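Local coordinates for gliding motility protein MglB (PDB 6IZW) that probably acts as a molecular adaptor and guanyl-nucleotide exchange factor in the gliding motility of Myxococcus xanthus, at residues 14-18 / 124-129. The protein carries 1 engineered substitution. Sequence-based numbering, arbitrary orientation.
Sequences KINAV and ELTKIF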
loop_
_atom_site.group_PDB
_atom_site.type_symbol
_atom_site.label_atom_id
_atom_site.label_comp_id
_atom_site.label_asym_id
_atom_site.label_seq_id
_atom_site.Cartn_x
_atom_site.Cartn_y
_atom_site.Cartn_z
ATOM N N LYS B 14 -7.087 23.077 13.774
ATOM C CA LYS B 14 -8.008 23.443 12.701
ATOM C C LYS B 14 -8.378 22.235 11.850
ATOM O O LYS B 14 -9.545 22.064 11.474
ATOM C CB LYS B 14 -7.400 24.528 11.810
ATOM C CG LYS B 14 -6.537 25.566 12.510
ATOM C CD LYS B 14 -5.860 26.486 11.489
ATOM C CE LYS B 14 -5.645 27.890 12.055
ATOM N NZ LYS B 14 -5.533 28.937 10.995
ATOM N N ILE B 15 -7.392 21.395 11.522
ATOM C CA ILE B 15 -7.648 20.231 10.679
ATOM C C ILE B 15 -8.676 19.320 11.331
ATOM O O ILE B 15 -9.617 18.855 10.678
ATOM C CB ILE B 15 -6.330 19.493 10.380
ATOM C CG1 ILE B 15 -5.535 20.230 9.297
ATOM C CG2 ILE B 15 -6.600 18.078 9.936
ATOM C CD1 ILE B 15 -4.104 19.734 9.150
ATOM N N ASN B 16 -8.535 19.075 12.636
ATOM C CA ASN B 16 -9.518 18.259 13.346
ATOM C C ASN B 16 -10.906 18.889 13.296
ATOM O O ASN B 16 -11.918 18.179 13.244
ATOM C CB ASN B 16 -9.083 18.047 14.797
ATOM C CG ASN B 16 -7.637 17.602 14.915
ATOM O OD1 ASN B 16 -6.924 18.010 15.828
ATOM N ND2 ASN B 16 -7.195 16.769 13.981
ATOM N N ALA B 17 -10.977 20.224 13.318
ATOM C CA ALA B 17 -12.272 20.895 13.272
ATOM C C ALA B 17 -12.972 20.644 11.939
ATOM O O ALA B 17 -14.172 20.354 11.902
ATOM C CB ALA B 17 -12.094 22.393 13.524
ATOM N N VAL B 18 -12.235 20.747 10.830
ATOM C CA VAL B 18 -12.817 20.451 9.520
ATOM C C VAL B 18 -13.422 19.053 9.504
ATOM O O VAL B 18 -14.508 18.834 8.952
ATOM C CB VAL B 18 -11.758 20.617 8.412
ATOM C CG1 VAL B 18 -12.292 20.100 7.093
ATOM C CG2 VAL B 18 -11.329 22.071 8.286
ATOM N N GLU B 124 -11.714 23.933 2.441
ATOM C CA GLU B 124 -11.284 24.402 3.753
ATOM C C GLU B 124 -9.906 23.856 4.120
ATOM O O GLU B 124 -9.115 24.547 4.774
ATOM C CB GLU B 124 -12.312 23.998 4.808
ATOM C CG GLU B 124 -12.727 25.119 5.736
ATOM C CD GLU B 124 -13.752 24.671 6.764
ATOM O OE1 GLU B 124 -14.276 23.540 6.624
ATOM O OE2 GLU B 124 -14.033 25.450 7.706
ATOM N N LEU B 125 -9.600 22.617 3.718
ATOM C CA LEU B 125 -8.333 22.013 4.118
ATOM C C LEU B 125 -7.157 22.665 3.405
ATOM O O LEU B 125 -6.096 22.864 4.006
ATOM C CB LEU B 125 -8.349 20.510 3.852
ATOM C CG LEU B 125 -9.083 19.681 4.904
ATOM C CD1 LEU B 125 -8.962 18.216 4.579
ATOM C CD2 LEU B 125 -8.535 19.973 6.290
ATOM N N THR B 126 -7.317 22.990 2.124
ATOM C CA THR B 126 -6.259 23.705 1.424
ATOM C C THR B 126 -6.095 25.125 1.953
ATOM O O THR B 126 -5.017 25.713 1.799
ATOM C CB THR B 126 -6.540 23.720 -0.078
ATOM O OG1 THR B 126 -7.335 24.866 -0.405
ATOM C CG2 THR B 126 -7.294 22.465 -0.486
ATOM N N LYS B 127 -7.137 25.684 2.578
ATOM C CA LYS B 127 -6.994 26.978 3.234
ATOM C C LYS B 127 -6.129 26.866 4.485
ATOM O O LYS B 127 -5.349 27.779 4.791
ATOM C CB LYS B 127 -8.368 27.556 3.578
ATOM N N ILE B 128 -6.246 25.754 5.219
ATOM C CA ILE B 128 -5.379 25.542 6.376
ATOM C C ILE B 128 -3.941 25.302 5.925
ATOM O O ILE B 128 -2.997 25.886 6.471
ATOM C CB ILE B 128 -5.903 24.385 7.243
ATOM C CG1 ILE B 128 -7.339 24.663 7.698
ATOM C CG2 ILE B 128 -4.987 24.161 8.438
ATOM C CD1 ILE B 128 -7.991 23.503 8.438
ATOM N N PHE B 129 -3.752 24.455 4.908
ATOM C CA PHE B 129 -2.407 24.216 4.391
ATOM C C PHE B 129 -1.808 25.472 3.778
ATOM O O PHE B 129 -0.592 25.528 3.563
ATOM C CB PHE B 129 -2.410 23.087 3.347
ATOM C CG PHE B 129 -2.870 21.746 3.878
ATOM C CD1 PHE B 129 -2.956 21.503 5.243
ATOM C CD2 PHE B 129 -3.210 20.726 3.002
ATOM C CE1 PHE B 129 -3.381 20.276 5.719
ATOM C CE2 PHE B 129 -3.633 19.501 3.474
ATOM C CZ PHE B 129 -3.718 19.275 4.834
#
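Val-18 and Ile-128 meet tip to tip between two antiparallel helices, 9-25 and 111-130, which lie side by side on one face of the antiparallel sheet in this Roadblock/LC7 fold. The segment axes run 10.1 Å apart at 179°, and no hydrogen bond or salt bridge crosses between them.

The contact is apolar. Val-18 puts both methyls to work: CG1, anti to its backbone N (chi1 171°), lies 3.8 Å from Leu-125 CD2, while CG2 comes 3.6 Å from Ile-128 CD1. That same Ile-128 CD1 sits 3.6 Å from Lys-14 CB, so one methyl touches two residues a helical turn apart. Towards the sheet, Ile-15 and Leu-125 both rest on Leu-33 of strand 28-35, and Leu-125 also reaches Leu-101, which joins the helix pair to the strands beneath.

At the exposed margin, Lys-14 contributes its carbon chain: it and Ile-128 run alongside each other, pointing opposite ways, with Lys-14 CD 3.9 Å from Ile-128 CG2. Glu-124, extended beyond CG, lays its carboxylate OE1 against Val-18 CG2 at 3.7 Å, a van der Waals contact.

The one aromatic contact is edge-on: Ile-15 CD1 approaches the Phe-129 ring near its plane, 3.5 Å from CE1.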